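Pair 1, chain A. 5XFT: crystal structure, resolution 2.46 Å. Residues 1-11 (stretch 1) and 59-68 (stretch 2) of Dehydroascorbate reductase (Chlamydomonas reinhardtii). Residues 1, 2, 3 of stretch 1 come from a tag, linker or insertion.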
# COMPACT_ATOMS: atom_id res chain seq x y z
N SER A 1 0.77 -22.60 -8.12
CA SER A 1 0.66 -22.50 -9.57
C SER A 1 2.00 -22.18 -10.21
O SER A 1 2.67 -21.21 -9.85
CB SER A 1 -0.37 -21.43 -9.96
OG SER A 1 -0.47 -21.30 -11.37
N ASN A 2 2.39 -23.00 -11.17
CA ASN A 2 3.53 -22.73 -12.02
C ASN A 2 3.14 -21.98 -13.29
O ASN A 2 4.00 -21.74 -14.15
CB ASN A 2 4.23 -24.04 -12.39
CG ASN A 2 4.69 -24.83 -11.17
OD1 ASN A 2 5.37 -24.29 -10.29
ND2 ASN A 2 4.32 -26.10 -11.11
N ILE A 3 1.88 -21.59 -13.41
CA ILE A 3 1.35 -21.01 -14.63
C ILE A 3 1.50 -19.50 -14.64
O ILE A 3 1.86 -18.91 -15.66
CB ILE A 3 -0.13 -21.43 -14.80
CG1 ILE A 3 -0.21 -22.92 -15.11
CG2 ILE A 3 -0.81 -20.63 -15.87
CD1 ILE A 3 0.59 -23.34 -16.32
N VAL A 4 1.22 -18.85 -13.51
CA VAL A 4 1.32 -17.40 -13.40
C VAL A 4 2.25 -17.05 -12.25
O VAL A 4 2.80 -17.93 -11.58
CB VAL A 4 -0.07 -16.76 -13.20
CG1 VAL A 4 -0.99 -17.11 -14.37
CG2 VAL A 4 -0.69 -17.22 -11.88
N THR A 5 2.44 -15.76 -12.02
CA THR A 5 3.30 -15.30 -10.94
C THR A 5 2.66 -15.56 -9.58
O THR A 5 1.46 -15.34 -9.38
CB THR A 5 3.58 -13.81 -11.11
OG1 THR A 5 4.36 -13.62 -12.30
CG2 THR A 5 4.33 -13.25 -9.92
N THR A 6 3.47 -16.05 -8.64
CA THR A 6 3.04 -16.20 -7.25
C THR A 6 3.45 -14.96 -6.45
O THR A 6 4.60 -14.52 -6.53
CB THR A 6 3.65 -17.44 -6.61
OG1 THR A 6 3.44 -18.57 -7.47
CG2 THR A 6 3.02 -17.71 -5.25
N ILE A 7 2.52 -14.44 -5.67
CA ILE A 7 2.78 -13.29 -4.81
C ILE A 7 2.53 -13.75 -3.38
O ILE A 7 1.39 -13.94 -2.96
CB ILE A 7 1.92 -12.08 -5.17
CG1 ILE A 7 2.04 -11.80 -6.67
CG2 ILE A 7 2.38 -10.85 -4.41
CD1 ILE A 7 1.24 -10.58 -7.11
N TYR A 8 3.61 -13.96 -2.63
CA TYR A 8 3.54 -14.27 -1.21
C TYR A 8 3.31 -12.98 -0.44
O TYR A 8 4.14 -12.06 -0.49
CB TYR A 8 4.81 -14.96 -0.74
CG TYR A 8 5.14 -16.20 -1.53
CD1 TYR A 8 4.76 -17.45 -1.07
CD2 TYR A 8 5.83 -16.12 -2.72
CE1 TYR A 8 5.05 -18.59 -1.79
CE2 TYR A 8 6.12 -17.25 -3.45
CZ TYR A 8 5.73 -18.48 -2.99
OH TYR A 8 6.04 -19.61 -3.72
N VAL A 9 2.17 -12.93 0.26
CA VAL A 9 1.72 -11.76 0.99
C VAL A 9 1.33 -12.19 2.40
O VAL A 9 1.28 -13.37 2.72
CB VAL A 9 0.52 -11.07 0.30
CG1 VAL A 9 0.92 -10.54 -1.07
CG2 VAL A 9 -0.65 -12.03 0.19
N LYS A 10 1.06 -11.19 3.25
CA LYS A 10 0.61 -11.48 4.60
C LYS A 10 -0.85 -11.90 4.57
O LYS A 10 -1.70 -11.18 4.03
CB LYS A 10 0.82 -10.26 5.50
CG LYS A 10 0.12 -10.39 6.85
CD LYS A 10 -0.04 -9.05 7.55
CE LYS A 10 -0.61 -9.22 8.95
NZ LYS A 10 0.34 -8.83 10.03
N GLY A 11 -1.16 -13.06 5.14
CA GLY A 11 -2.52 -13.54 5.08
C GLY A 11 -2.81 -14.59 6.12
O GLY A 11 -2.02 -14.82 7.04
N LYS A 59 10.42 -11.53 5.22
CA LYS A 59 9.50 -10.46 4.87
C LYS A 59 8.70 -10.81 3.63
O LYS A 59 9.06 -11.68 2.82
CB LYS A 59 10.26 -9.15 4.64
CG LYS A 59 11.04 -8.68 5.85
CD LYS A 59 10.14 -8.60 7.07
CE LYS A 59 10.83 -7.87 8.19
NZ LYS A 59 12.11 -8.52 8.56
N VAL A 60 7.59 -10.10 3.50
CA VAL A 60 6.73 -10.15 2.34
C VAL A 60 6.58 -8.68 1.97
O VAL A 60 6.75 -7.81 2.82
CB VAL A 60 5.39 -10.84 2.65
CG1 VAL A 60 5.60 -12.32 2.97
CG2 VAL A 60 4.71 -10.15 3.82
N PRO A 61 6.24 -8.37 0.70
CA PRO A 61 5.93 -9.28 -0.41
C PRO A 61 7.14 -9.99 -0.98
O PRO A 61 8.26 -9.48 -0.95
CB PRO A 61 5.37 -8.34 -1.48
CG PRO A 61 5.93 -7.02 -1.15
CD PRO A 61 6.00 -6.96 0.34
N VAL A 62 6.89 -11.18 -1.53
CA VAL A 62 7.86 -11.85 -2.38
C VAL A 62 7.10 -12.31 -3.61
O VAL A 62 5.92 -12.66 -3.51
CB VAL A 62 8.54 -13.04 -1.66
CG1 VAL A 62 9.57 -13.71 -2.55
CG2 VAL A 62 9.21 -12.59 -0.36
N ILE A 63 7.73 -12.25 -4.79
CA ILE A 63 7.11 -12.82 -5.97
C ILE A 63 7.98 -13.95 -6.50
O ILE A 63 9.15 -14.09 -6.15
CB ILE A 63 6.84 -11.79 -7.10
CG1 ILE A 63 8.14 -11.36 -7.78
CG2 ILE A 63 6.02 -10.61 -6.60
CD1 ILE A 63 7.93 -11.06 -9.24
N LYS A 64 7.37 -14.76 -7.36
CA LYS A 64 8.03 -15.92 -7.95
C LYS A 64 7.34 -16.16 -9.29
O LYS A 64 6.22 -16.67 -9.32
CB LYS A 64 7.93 -17.13 -7.03
CG LYS A 64 8.70 -18.35 -7.49
CD LYS A 64 10.19 -18.15 -7.34
CE LYS A 64 10.91 -19.47 -7.12
NZ LYS A 64 10.76 -20.38 -8.27
N GLU A 65 8.00 -15.76 -10.37
CA GLU A 65 7.36 -15.77 -11.67
C GLU A 65 7.28 -17.15 -12.30
O GLU A 65 6.65 -17.30 -13.35
CB GLU A 65 8.09 -14.82 -12.62
CG GLU A 65 8.31 -13.44 -12.02
CD GLU A 65 8.73 -12.42 -13.05
OE1 GLU A 65 7.84 -11.80 -13.68
OE2 GLU A 65 9.95 -12.24 -13.24
N GLY A 66 7.88 -18.16 -11.68
CA GLY A 66 7.85 -19.50 -12.23
C GLY A 66 8.92 -20.38 -11.63
O GLY A 66 9.73 -19.95 -10.81
N PRO A 67 8.93 -21.65 -12.05
CA PRO A 67 9.88 -22.61 -11.44
C PRO A 67 11.34 -22.23 -11.64
O PRO A 67 12.15 -22.43 -10.73
CB PRO A 67 9.53 -23.93 -12.14
CG PRO A 67 8.10 -23.74 -12.61
CD PRO A 67 8.00 -22.29 -12.99
N ASP A 68 11.70 -21.69 -12.80
CA ASP A 68 13.08 -21.32 -13.06
C ASP A 68 13.44 -19.94 -12.53
O ASP A 68 14.63 -19.60 -12.49
CB ASP A 68 13.36 -21.38 -14.57
CG ASP A 68 12.85 -22.66 -15.20
OD1 ASP A 68 13.59 -23.66 -15.18
OD2 ASP A 68 11.70 -22.66 -15.70
O HOH W 1 5.31 -11.13 -12.89
O HOH W 2 4.78 -15.32 -14.68

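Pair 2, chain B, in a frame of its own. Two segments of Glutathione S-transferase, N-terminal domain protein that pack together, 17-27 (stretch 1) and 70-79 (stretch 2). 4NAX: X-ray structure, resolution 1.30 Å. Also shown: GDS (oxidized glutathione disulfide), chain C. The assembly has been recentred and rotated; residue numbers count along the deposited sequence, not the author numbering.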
# COMPACT_ATOMS: atom_id res chain seq x y z
N HIS B 17 25.63 9.80 14.14
CA HIS B 17 26.35 8.87 13.29
C HIS B 17 25.91 9.14 11.86
O HIS B 17 25.11 8.38 11.29
CB HIS B 17 26.03 7.43 13.65
CG HIS B 17 26.17 7.12 15.11
ND1 HIS B 17 27.39 7.02 15.75
CD2 HIS B 17 25.23 6.87 16.06
CE1 HIS B 17 27.20 6.73 17.02
NE2 HIS B 17 25.90 6.64 17.24
N PRO B 18 26.42 10.23 11.26
CA PRO B 18 25.90 10.62 9.94
C PRO B 18 26.26 9.68 8.78
O PRO B 18 25.68 9.81 7.70
CB PRO B 18 26.51 12.01 9.72
CG PRO B 18 27.72 12.02 10.59
CD PRO B 18 27.39 11.20 11.79
N GLU B 19 27.12 8.71 9.04
CA GLU B 19 27.44 7.66 8.08
C GLU B 19 26.41 6.53 8.09
O GLU B 19 26.48 5.62 7.27
CB GLU B 19 28.84 7.10 8.38
CG GLU B 19 28.97 6.15 9.58
CD GLU B 19 28.96 6.78 10.99
OE1 GLU B 19 29.17 6.00 11.94
OE2 GLU B 19 28.74 7.99 11.17
N ARG B 20 25.47 6.56 9.05
CA ARG B 20 24.44 5.53 9.18
C ARG B 20 23.11 6.00 8.68
O ARG B 20 22.74 7.15 8.85
CB ARG B 20 24.26 5.12 10.65
CG ARG B 20 25.51 4.49 11.24
CD ARG B 20 25.31 3.99 12.66
NE ARG B 20 26.60 3.55 13.14
CZ ARG B 20 26.95 3.38 14.41
NH1 ARG B 20 26.09 3.59 15.38
NH2 ARG B 20 28.20 2.99 14.69
N LEU B 21 22.34 5.06 8.12
CA LEU B 21 20.93 5.29 7.83
C LEU B 21 20.23 5.85 9.08
O LEU B 21 20.40 5.33 10.19
CB LEU B 21 20.29 3.99 7.37
CG LEU B 21 18.81 4.09 6.97
CD1 LEU B 21 18.50 3.09 5.88
CD2 LEU B 21 17.87 3.87 8.15
N GLN B 22 19.45 6.90 8.86
CA GLN B 22 18.69 7.58 9.90
C GLN B 22 17.24 7.14 9.80
O GLN B 22 16.63 7.21 8.74
CB GLN B 22 18.78 9.11 9.73
CG GLN B 22 20.22 9.64 9.67
CD GLN B 22 20.92 9.59 11.00
OE1 GLN B 22 20.45 10.18 11.98
NE2 GLN B 22 22.04 8.90 11.06
N LEU B 23 16.70 6.68 10.93
CA LEU B 23 15.32 6.25 11.04
C LEU B 23 14.55 7.21 11.93
O LEU B 23 14.98 7.49 13.05
CB LEU B 23 15.23 4.85 11.64
CG LEU B 23 13.84 4.33 11.96
CD1 LEU B 23 12.98 4.17 10.71
CD2 LEU B 23 13.93 3.02 12.72
N TYR B 24 13.41 7.70 11.45
CA TYR B 24 12.56 8.63 12.20
C TYR B 24 11.23 7.91 12.40
O TYR B 24 10.49 7.72 11.44
CB TYR B 24 12.40 9.96 11.46
CG TYR B 24 13.73 10.54 10.99
CD1 TYR B 24 14.54 11.31 11.83
CD2 TYR B 24 14.20 10.27 9.72
CE1 TYR B 24 15.76 11.81 11.38
CE2 TYR B 24 15.40 10.78 9.26
CZ TYR B 24 16.19 11.53 10.10
OH TYR B 24 17.38 12.04 9.62
N SER B 25 10.97 7.45 13.62
CA SER B 25 9.91 6.49 13.81
C SER B 25 9.39 6.49 15.24
O SER B 25 9.74 7.35 16.05
CB SER B 25 10.43 5.09 13.38
OG SER B 25 9.37 4.14 13.26
N LEU B 26 8.53 5.53 15.52
CA LEU B 26 7.87 5.34 16.80
C LEU B 26 7.44 3.86 16.81
O LEU B 26 7.08 3.34 15.75
CB LEU B 26 6.66 6.27 16.90
CG LEU B 26 5.98 6.36 18.26
CD1 LEU B 26 6.90 7.00 19.28
CD2 LEU B 26 4.69 7.15 18.10
N PRO B 27 7.45 3.17 17.99
CA PRO B 27 7.04 1.76 18.00
C PRO B 27 5.52 1.64 17.84
O PRO B 27 4.76 1.80 18.77
CB PRO B 27 7.53 1.25 19.36
CG PRO B 27 8.53 2.23 19.82
CD PRO B 27 8.08 3.56 19.26
N LYS B 70 3.68 11.40 8.43
CA LYS B 70 3.58 10.12 9.12
C LYS B 70 4.91 9.44 9.27
O LYS B 70 5.84 9.66 8.49
CB LYS B 70 2.54 9.23 8.43
CG LYS B 70 1.13 9.86 8.60
CD LYS B 70 -0.05 9.05 8.25
CE LYS B 70 -1.28 9.90 8.47
NZ LYS B 70 -2.52 9.14 8.24
N ILE B 71 5.00 8.63 10.31
CA ILE B 71 6.13 7.72 10.47
C ILE B 71 5.75 6.36 9.91
O ILE B 71 4.55 6.01 9.84
CB ILE B 71 6.58 7.62 11.96
CG1 ILE B 71 5.53 6.99 12.89
CG2 ILE B 71 7.02 8.98 12.48
CD1 ILE B 71 5.56 5.47 12.96
N PRO B 72 6.74 5.53 9.56
CA PRO B 72 8.18 5.79 9.58
C PRO B 72 8.67 6.57 8.35
O PRO B 72 8.03 6.58 7.29
CB PRO B 72 8.77 4.40 9.59
CG PRO B 72 7.81 3.60 8.76
CD PRO B 72 6.44 4.15 9.14
N ALA B 73 9.86 7.14 8.49
CA ALA B 73 10.58 7.77 7.39
C ALA B 73 12.05 7.49 7.62
O ALA B 73 12.48 7.26 8.76
CB ALA B 73 10.30 9.25 7.32
N ILE B 74 12.82 7.50 6.55
CA ILE B 74 14.26 7.33 6.63
C ILE B 74 15.01 8.40 5.83
O ILE B 74 14.46 9.01 4.91
CB ILE B 74 14.73 5.94 6.15
CG1 ILE B 74 14.40 5.69 4.67
CG2 ILE B 74 14.14 4.84 7.04
CD1 ILE B 74 15.14 4.53 4.04
N LEU B 75 16.27 8.57 6.20
CA LEU B 75 17.23 9.34 5.39
C LEU B 75 18.50 8.50 5.36
O LEU B 75 19.19 8.35 6.37
CB LEU B 75 17.48 10.71 5.99
CG LEU B 75 18.47 11.60 5.24
CD1 LEU B 75 18.07 11.82 3.80
CD2 LEU B 75 18.59 12.91 6.00
N ASP B 76 18.76 7.88 4.21
CA ASP B 76 19.92 6.99 4.06
C ASP B 76 21.05 7.79 3.42
O ASP B 76 20.94 8.15 2.24
CB ASP B 76 19.59 5.81 3.17
CG ASP B 76 20.70 4.78 3.11
OD1 ASP B 76 21.74 4.99 3.76
OD2 ASP B 76 20.54 3.76 2.41
N PRO B 77 22.14 8.07 4.17
CA PRO B 77 23.24 8.81 3.54
C PRO B 77 23.87 8.02 2.39
O PRO B 77 24.45 8.64 1.47
CB PRO B 77 24.23 9.02 4.68
CG PRO B 77 23.94 7.94 5.67
CD PRO B 77 22.47 7.65 5.54
N ASN B 78 23.79 6.70 2.46
CA ASN B 78 24.38 5.80 1.47
C ASN B 78 23.33 5.29 0.49
O ASN B 78 23.20 4.10 0.27
CB ASN B 78 25.11 4.66 2.18
CG ASN B 78 25.98 5.17 3.30
OD1 ASN B 78 26.85 6.01 3.07
ND2 ASN B 78 25.72 4.71 4.53
N GLY B 79 22.60 6.23 -0.10
CA GLY B 79 21.58 5.89 -1.08
C GLY B 79 22.19 5.67 -2.45
O GLY B 79 23.42 5.61 -2.60
N1 GDS C . -4.64 9.84 12.16
CA1 GDS C . -4.77 8.46 12.63
C1 GDS C . -6.21 8.12 12.92
OE1 GDS C . -6.54 6.91 12.92
OE2 GDS C . -7.04 9.02 13.16
CB1 GDS C . -3.92 8.27 13.89
CG1 GDS C . -3.63 6.81 14.25
CD1 GDS C . -2.76 6.15 13.22
O1 GDS C . -1.98 6.81 12.55
N2 GDS C . -2.91 4.84 13.10
CA2 GDS C . -2.10 4.03 12.21
C2 GDS C . -2.95 3.39 11.14
O2 GDS C . -4.07 2.96 11.39
CB2 GDS C . -1.39 2.93 13.01
SG2 GDS C . -0.12 3.51 14.13
N3 GDS C . -2.39 3.27 9.94
CA3 GDS C . -3.10 2.69 8.81
C3 GDS C . -2.21 1.97 7.82
OE3 GDS C . -2.65 1.87 6.65
OE4 GDS C . -1.15 1.48 8.23
N4 GDS C . 0.33 8.73 12.37
CA4 GDS C . 0.52 10.13 12.70
C4 GDS C . -0.68 10.98 12.40
OE5 GDS C . -0.63 12.21 12.69
OE6 GDS C . -1.69 10.42 11.91
C5 GDS C . 1.34 8.00 11.90
O5 GDS C . 2.45 8.49 11.71
CA5 GDS C . 1.08 6.53 11.66
N5 GDS C . 1.71 6.11 10.42
CB5 GDS C . 1.65 5.75 12.85
SG5 GDS C . 1.51 3.96 12.71
CA6 GDS C . 1.80 4.47 5.79
C6 GDS C . 2.99 3.58 5.99
OE7 GDS C . 4.07 4.11 6.36
OE8 GDS C . 2.85 2.35 5.78
N6 GDS C . 0.96 3.92 4.71
CB6 GDS C . 1.00 4.58 7.09
CG6 GDS C . 1.82 5.27 8.19
CD6 GDS C . 1.00 5.56 9.42
O6 GDS C . -0.20 5.28 9.50

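Superposing N, CA and C of 14 central residues brings pair 2 onto pair 1 with an RMSD of 0.8 Å. In each pair two strands run antiparallel, with N-to-C directions 161° apart in pair 1 and 165° in pair 2 and axes approaching to 4.6 Å in both. The buried areas, 602 and 664 Å², are also similar.

The register is the same. Thr6(A)–Lys64(A) and Tyr8(A)–Val62(A) are hydrogen-bonded bridge pairs, matched by Gln22(B)–Leu75(B) and Tyr24(B)–Ala73(B); Ile7(A)–Ile63(A) and Leu23(B)–Ile74(B) are the non-hydrogen-bonded pairs between them. Four backbone hydrogen bonds lock each ladder. Thr6(A) N donates to Lys64(A) O at 2.9 Å with an angle of 174°, and its counterpart, Gln22(B) N to Leu75(B) O, spans 2.9 Å at 165°. The second strand is entered through a proline after a cis peptide bond, Pro61(A) or Pro72(B), whose side-chain centres fall 0.2 Å apart.

Tyr8(A) and Tyr24(B) coincide to 0.2 Å at CA, share the m rotamer, and meet the opposing strand with the ring edge. That edge meets the matched CB in both, Tyr8(A) CE2 4.0 Å from Lys64(A) CB and Tyr24(B) CE2 3.9 Å from Leu75(B) CB, although the residues differ; Tyr8(A) CD2 also lies 4.2 Å from Val62(A) CB, where pair 2 has the smaller Ala73(B). Lys64(A) thus offers its aliphatic base to the ring while its end leads away, NZ donating to Gly66(A) O at 2.8 Å; Leu75(B) is apolar throughout.

On the face of Ile7(A) and Leu23(B), a different branching reaches the same partner: Ile7(A) CG1 stands 4.2 Å from Ile63(A) CG2, and Leu23(B) CD1 3.9 Å from Ile74(B) CG2.

The sharpest contrast is at Thr5(A) and Leu21(B). Two waters link Thr5(A) OG1 to Glu65(A): one 2.7 Å from Thr5(A) OG1 and 2.7 Å from Glu65(A) OE1, the other 3.0 Å from Thr5(A) OG1 and 3.0 Å from Glu65(A) O. Both residues pack on the matched isoleucine, Thr5(A) CG2 4.0 Å from Ile63(A) CB and Leu21(B) CD2 4.0 Å from Ile74(B) CG2; what differs is the hydroxyl, which leucine lacks.

Beyond Glu65(A) and Asp76(B) the solutions diverge. At Gly66(A), phi/psi of 163/178 would jam a CB against the preceding carbonyl. Its counterpart Pro77(B) points toward stretch 1, with CG 3.3 Å from Pro18(B) O, and Asn78(B) ND2 adds a 3.0 Å hydrogen bond to Glu19(B) O. In pair 1 the tag residue Asn2(A) offers OD1 3.6 Å from Pro67(A) CG.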